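Local coordinates for protein ornithine carbamoyltransferase (Gloeobacter violaceus, PDB 3GD5) that probably catalyses the reversible transfer of the carbamoyl group from carbamoyl phosphate to ornithine, giving citrulline on the pathway to arginine, at residues V128-A131 with H137-Q140; T147-E150 with R154-G157; R217-A222 with E251-N256. All coordinates share one frame; numbering follows the deposited sequence.

Followed from the N terminus, the three contacts come in series, each closed before the next opens, so none nests in or crosses another. Contact 1 brings strand 128-130, at the border of the first parallel sheet, back against the start of helix 138-152 after five intervening residues. Contact 2 lies further along that same helix, its centre about 20 Å from that of contact 1, and folds the chain leaving the helix back on its last turns, just ahead of strand 159-163 in the second sheet. Contact 3 closes a far longer loop, with 28 residues between its segments, and ties the start of helix 219-223 to the 251-256 loop, all within the ornithine-binding domain.

Contact 1: V128-A131 with H137-Q140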
# COMPACT_ATOMS: atom_id res chain seq x y z
N VAL A 128 19.88 -28.22 -1.66
CA VAL A 128 18.94 -27.22 -2.14
C VAL A 128 18.05 -27.83 -3.22
O VAL A 128 18.54 -28.44 -4.18
CB VAL A 128 19.66 -25.98 -2.71
CG1 VAL A 128 18.64 -25.06 -3.39
CG2 VAL A 128 20.37 -25.23 -1.59
N ILE A 129 16.74 -27.66 -3.06
CA ILE A 129 15.78 -28.20 -4.00
C ILE A 129 15.04 -27.07 -4.70
O ILE A 129 14.63 -26.10 -4.07
CB ILE A 129 14.75 -29.08 -3.28
CG1 ILE A 129 15.46 -30.22 -2.56
CG2 ILE A 129 13.71 -29.60 -4.26
CD1 ILE A 129 14.62 -30.89 -1.50
N ASN A 130 14.87 -27.20 -6.01
CA ASN A 130 14.17 -26.20 -6.79
C ASN A 130 12.67 -26.43 -6.60
O ASN A 130 12.11 -27.40 -7.11
CB ASN A 130 14.53 -26.34 -8.28
CG ASN A 130 13.71 -25.43 -9.17
OD1 ASN A 130 12.77 -24.78 -8.71
ND2 ASN A 130 14.06 -25.37 -10.45
N ALA A 131 12.03 -25.52 -5.86
CA ALA A 131 10.60 -25.61 -5.60
C ALA A 131 9.86 -25.08 -6.83
O ALA A 131 8.72 -25.46 -7.09
CB ALA A 131 10.24 -24.78 -4.38
N HIS A 137 10.69 -26.75 -13.21
CA HIS A 137 9.84 -27.18 -12.11
C HIS A 137 9.99 -28.70 -12.02
O HIS A 137 9.07 -29.46 -12.33
CB HIS A 137 8.37 -26.80 -12.39
CG HIS A 137 7.49 -26.88 -11.18
ND1 HIS A 137 6.17 -26.47 -11.19
CD2 HIS A 137 7.73 -27.31 -9.92
CE1 HIS A 137 5.64 -26.64 -9.99
NE2 HIS A 137 6.57 -27.14 -9.20
N PRO A 138 11.18 -29.16 -11.61
CA PRO A 138 11.56 -30.57 -11.46
C PRO A 138 10.60 -31.44 -10.66
O PRO A 138 10.18 -32.51 -11.11
CB PRO A 138 12.93 -30.49 -10.80
CG PRO A 138 13.48 -29.21 -11.32
CD PRO A 138 12.30 -28.29 -11.21
N CYS A 139 10.27 -30.98 -9.45
CA CYS A 139 9.39 -31.74 -8.58
C CYS A 139 8.03 -31.99 -9.18
O CYS A 139 7.48 -33.07 -8.98
CB CYS A 139 9.26 -31.05 -7.22
SG CYS A 139 10.82 -31.09 -6.24
N GLN A 140 7.50 -31.02 -9.91
CA GLN A 140 6.19 -31.20 -10.54
C GLN A 140 6.26 -32.39 -11.50
O GLN A 140 5.42 -33.29 -11.46
CB GLN A 140 5.80 -29.94 -11.32
CG GLN A 140 4.52 -30.08 -12.14
CD GLN A 140 3.30 -30.33 -11.28
OE1 GLN A 140 3.03 -29.58 -10.33
NE2 GLN A 140 2.55 -31.38 -11.60
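N130 and P138 face each other across a tight return of the chain, their CA atoms 6.9 Å apart, and A131 with H137 keep a similar spacing of 6.7 Å between CA atoms. The first segment is the end of strand 128-130, where the chain turns a corner at A131; the second is the N-cap residue H137 and the first turn of helix 138-152. Much of the contact is close fitting of side chains. The side chain of N130 meets the proline ring at about a right angle: its ND2 comes within 3.5 Å of P138 CD, while CG is 3.8 Å from that same CD atom. With CG anti to the backbone N (chi1 174°), the amide is carried out toward the helix start. The polar need of ND2 is met elsewhere, by the carbonyl O of L17. Alongside, I129 CG2 touches C139 SG at 3.8 Å, and F66 of helix 60-72 touches both side chains. On the helix side, CB of Q140 sits over the centre of one face of the H137 imidazole, 3.3 Å above its plane, and Q140 OE1 receives a hydrogen bond from R300 NE. H137 to Q140 and R300 probably bind carbamoyl phosphate, as in related carbamoyltransferases. The chemistry is thus divided: the flank of an amide, a proline ring and the I129-C139 pair fit the strand end to the helix start, which is consistent with the polar groups of this first turn serving the substrate pocket.

Contact 2: T147-E150 with R154-G157; sequences TIRE and RLAG
Next to R149, whose side chain folds over R154, the helix carries E150, and its OE2 is the polar atom that several groups grip: K38 NZ and R39 NH2 both form salt bridges to it. OE1 accepts from N299 ND2; E150 takes no part in the touch with 154-157. Across the contact itself no hydrogen bond forms; the backbones approach most closely at R149 and R154, whose CA atoms are 5.0 Å apart, and R149 O stays 3.8 Å from R154 N. Side chains do the rest. CD2 of L155 reaches into the angle between helix backbone and R149 side chain, lying 3.5 Å from R149 CB and equally near R149 N. The same CD2 is also 4.2 Å from I148 CG2, a looser apolar touch. The R149 chain leaves its CB with CG anti to the backbone N and then bends twice (chi2 70°, chi3 68°), which curls the guanidinium back so that R154 CA sits over the centre of one face, 3.9 Å above the plane. The R154 side chain sets off away from the helix. R149 CZ and R154 CZ lie 9.4 Å apart, which should keep direct repulsion small. Both arginines are exposed and touch a crystal neighbour, so their outer atoms may owe something to the lattice. Beneath them I148 and L155 are buried, both against M182. This is a helix end covered by the loop that leaves it, at the C-terminal end of helix 138-152, one of the long interdomain helices of the carbamoyltransferase fold, where the polypeptide passes into the ornithine-binding domain.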
# COMPACT_ATOMS: atom_id res chain seq x y z
N THR A 147 2.68 -40.33 -11.87
CA THR A 147 1.25 -40.46 -12.10
C THR A 147 1.02 -41.25 -13.39
O THR A 147 0.16 -42.12 -13.43
CB THR A 147 0.56 -39.09 -12.22
OG1 THR A 147 0.82 -38.32 -11.04
CG2 THR A 147 -0.95 -39.26 -12.39
N ILE A 148 1.80 -40.95 -14.43
CA ILE A 148 1.68 -41.63 -15.71
C ILE A 148 1.98 -43.11 -15.49
O ILE A 148 1.24 -43.97 -15.96
CB ILE A 148 2.66 -41.05 -16.76
CG1 ILE A 148 2.32 -39.59 -17.04
CG2 ILE A 148 2.59 -41.86 -18.05
CD1 ILE A 148 3.24 -38.92 -18.04
N ARG A 149 3.06 -43.38 -14.77
CA ARG A 149 3.46 -44.75 -14.47
C ARG A 149 2.31 -45.50 -13.79
O ARG A 149 1.99 -46.62 -14.18
CB ARG A 149 4.70 -44.74 -13.57
CG ARG A 149 4.91 -45.99 -12.71
CD ARG A 149 5.29 -47.23 -13.50
NE ARG A 149 6.62 -47.13 -14.09
CZ ARG A 149 7.32 -48.17 -14.54
NH1 ARG A 149 8.53 -48.00 -15.07
NH2 ARG A 149 6.82 -49.40 -14.44
N GLU A 150 1.69 -44.89 -12.79
CA GLU A 150 0.58 -45.53 -12.09
C GLU A 150 -0.62 -45.76 -13.00
O GLU A 150 -1.47 -46.60 -12.69
CB GLU A 150 0.15 -44.69 -10.89
CG GLU A 150 1.24 -44.44 -9.85
CD GLU A 150 0.75 -43.61 -8.67
OE1 GLU A 150 0.10 -42.56 -8.90
OE2 GLU A 150 1.03 -44.00 -7.51
N ARG A 154 3.85 -48.25 -17.10
CA ARG A 154 5.11 -48.08 -17.83
C ARG A 154 5.29 -46.61 -18.20
O ARG A 154 4.36 -45.82 -18.08
CB ARG A 154 5.09 -48.92 -19.12
CG ARG A 154 3.95 -48.56 -20.07
CD ARG A 154 4.02 -49.33 -21.38
NE ARG A 154 2.88 -49.06 -22.24
CZ ARG A 154 1.62 -49.40 -21.96
NH1 ARG A 154 1.34 -50.03 -20.83
NH2 ARG A 154 0.64 -49.10 -22.81
N LEU A 155 6.49 -46.26 -18.65
CA LEU A 155 6.78 -44.89 -19.05
C LEU A 155 7.34 -44.87 -20.47
O LEU A 155 6.95 -44.04 -21.29
CB LEU A 155 7.78 -44.24 -18.10
CG LEU A 155 7.40 -44.17 -16.62
CD1 LEU A 155 8.52 -43.49 -15.87
CD2 LEU A 155 6.10 -43.40 -16.44
N ALA A 156 8.26 -45.79 -20.74
CA ALA A 156 8.91 -45.91 -22.04
C ALA A 156 7.91 -46.32 -23.11
O ALA A 156 6.99 -47.09 -22.85
CB ALA A 156 10.05 -46.92 -21.97
N GLY A 157 8.10 -45.81 -24.33
CA GLY A 157 7.20 -46.15 -25.42
C GLY A 157 6.01 -45.21 -25.49
O GLY A 157 5.50 -44.91 -26.56

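Contact 3: R217-A222 with E251-N256; sequences RDPFEA and EQYQIN
Y253 gives its hydroxyl proton to the backbone carbonyl of R217: OH to O measures 2.5 Å, a short bond, with a C=O...donor angle of 143° and the donor tilted 19° from the carbonyl plane. The carbonyl oxygen meets the tyrosine ring at its edge, near the ring plane, and R217 CD lies 3.6 Å from the same OH. P219 supplies the apolar half. Its ring crosses the tyrosine side chain at about a right angle, with CD 3.9 Å from Y253 CE1 and CB 4.0 Å from Y253 CD1, while CG rests 3.4 Å from the backbone O of Q252. In Y253, CG stands anti to the carbonyl carbon (chi1 -63°), which turns the ring toward the 217-219 turn. A phenylalanine in its place would probably leave R217 O without this donor and the 217-219 turn less firmly tied to the 251-256 loop.

A second shell of bonds helps to set both backbones. D218 is the N-cap of helix 219-223: its OD1 accepts from F220 N at 3.1 Å, approached from above the carboxylate plane. On the opposing loop N256 ND2 donates to Q254 OE1 at 3.1 Å, on a lone pair of OE1 and in its carbonyl plane, and N256 OD1 caps helix 257-261 at L259 N. F220 packs on A258 and L259 of that helix, and Y253 also touches P189.

Strand 213-216, an outer strand of the five-stranded parallel sheet, leads through this turn into helix 219-223 and on to strand 228-231, a beta-alpha-beta crossover of the Rossmann-like ornithine-binding domain.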
# COMPACT_ATOMS: atom_id res chain seq x y z
N ARG A 217 4.03 -26.51 -33.76
CA ARG A 217 3.18 -25.34 -33.69
C ARG A 217 1.73 -25.80 -33.56
O ARG A 217 0.95 -25.20 -32.83
CB ARG A 217 3.37 -24.50 -34.95
CG ARG A 217 2.72 -23.13 -34.90
CD ARG A 217 3.37 -22.22 -33.86
NE ARG A 217 4.79 -21.98 -34.10
CZ ARG A 217 5.78 -22.68 -33.55
NH1 ARG A 217 7.04 -22.38 -33.83
NH2 ARG A 217 5.51 -23.66 -32.70
N ASP A 218 1.38 -26.88 -34.26
CA ASP A 218 0.02 -27.42 -34.23
C ASP A 218 -0.23 -28.40 -33.10
O ASP A 218 0.44 -29.43 -32.99
CB ASP A 218 -0.33 -28.09 -35.56
CG ASP A 218 -1.66 -28.85 -35.50
OD1 ASP A 218 -2.67 -28.27 -35.05
OD2 ASP A 218 -1.70 -30.03 -35.91
N PRO A 219 -1.22 -28.10 -32.24
CA PRO A 219 -1.60 -28.93 -31.10
C PRO A 219 -2.34 -30.21 -31.48
O PRO A 219 -2.31 -31.21 -30.75
CB PRO A 219 -2.45 -27.98 -30.26
CG PRO A 219 -3.15 -27.18 -31.30
CD PRO A 219 -2.03 -26.87 -32.28
N PHE A 220 -3.03 -30.19 -32.62
CA PHE A 220 -3.75 -31.37 -33.08
C PHE A 220 -2.78 -32.38 -33.66
O PHE A 220 -3.07 -33.57 -33.75
CB PHE A 220 -4.81 -31.00 -34.11
CG PHE A 220 -6.04 -30.39 -33.51
CD1 PHE A 220 -6.17 -29.01 -33.41
CD2 PHE A 220 -7.05 -31.20 -33.00
CE1 PHE A 220 -7.28 -28.44 -32.80
CE2 PHE A 220 -8.17 -30.65 -32.40
CZ PHE A 220 -8.29 -29.26 -32.29
N GLU A 221 -1.60 -31.90 -34.04
CA GLU A 221 -0.56 -32.74 -34.60
C GLU A 221 0.11 -33.47 -33.44
O GLU A 221 0.25 -34.69 -33.44
CB GLU A 221 0.47 -31.89 -35.33
CG GLU A 221 1.50 -32.68 -36.12
CD GLU A 221 0.87 -33.46 -37.27
OE1 GLU A 221 0.29 -32.82 -38.18
OE2 GLU A 221 0.95 -34.71 -37.25
N ALA A 222 0.52 -32.68 -32.44
CA ALA A 222 1.19 -33.21 -31.26
C ALA A 222 0.34 -34.22 -30.50
O ALA A 222 0.85 -35.23 -30.00
CB ALA A 222 1.57 -32.05 -30.34
N GLU A 251 -5.44 -19.39 -27.76
CA GLU A 251 -6.78 -19.91 -27.94
C GLU A 251 -6.87 -21.34 -28.49
O GLU A 251 -7.57 -22.18 -27.92
CB GLU A 251 -7.56 -18.96 -28.86
CG GLU A 251 -9.06 -19.07 -28.77
CD GLU A 251 -9.75 -18.05 -29.65
OE1 GLU A 251 -11.00 -17.96 -29.60
OE2 GLU A 251 -9.04 -17.34 -30.41
N GLN A 252 -6.17 -21.61 -29.59
CA GLN A 252 -6.19 -22.92 -30.24
C GLN A 252 -5.45 -24.01 -29.45
O GLN A 252 -5.52 -25.19 -29.80
CB GLN A 252 -5.58 -22.83 -31.64
CG GLN A 252 -5.89 -21.53 -32.38
CD GLN A 252 -4.89 -20.42 -32.08
OE1 GLN A 252 -4.57 -20.13 -30.92
NE2 GLN A 252 -4.39 -19.78 -33.14
N TYR A 253 -4.75 -23.60 -28.40
CA TYR A 253 -3.98 -24.53 -27.58
C TYR A 253 -4.73 -24.92 -26.31
O TYR A 253 -4.19 -24.90 -25.20
CB TYR A 253 -2.65 -23.88 -27.22
CG TYR A 253 -1.81 -23.60 -28.45
CD1 TYR A 253 -0.89 -24.54 -28.91
CD2 TYR A 253 -1.97 -22.42 -29.17
CE1 TYR A 253 -0.15 -24.32 -30.07
CE2 TYR A 253 -1.24 -22.18 -30.32
CZ TYR A 253 -0.33 -23.14 -30.77
OH TYR A 253 0.37 -22.93 -31.93
N GLN A 254 -5.99 -25.28 -26.49
CA GLN A 254 -6.84 -25.68 -25.39
C GLN A 254 -7.08 -27.17 -25.45
O GLN A 254 -7.31 -27.71 -26.53
CB GLN A 254 -8.18 -24.96 -25.48
CG GLN A 254 -9.15 -25.26 -24.36
CD GLN A 254 -10.53 -24.72 -24.65
OE1 GLN A 254 -11.27 -25.29 -25.46
NE2 GLN A 254 -10.89 -23.61 -24.01
N ILE A 255 -6.99 -27.86 -24.32
CA ILE A 255 -7.28 -29.27 -24.36
C ILE A 255 -8.78 -29.35 -24.12
O ILE A 255 -9.29 -28.93 -23.07
CB ILE A 255 -6.43 -30.08 -23.32
CG1 ILE A 255 -7.32 -31.01 -22.50
CG2 ILE A 255 -5.60 -29.16 -22.49
CD1 ILE A 255 -7.81 -32.21 -23.26
N ASN A 256 -9.48 -29.83 -25.15
CA ASN A 256 -10.94 -29.97 -25.12
C ASN A 256 -11.31 -31.30 -25.76
O ASN A 256 -10.44 -32.05 -26.18
CB ASN A 256 -11.59 -28.83 -25.91
CG ASN A 256 -10.95 -28.64 -27.27
OD1 ASN A 256 -10.64 -29.62 -27.96
ND2 ASN A 256 -10.76 -27.39 -27.67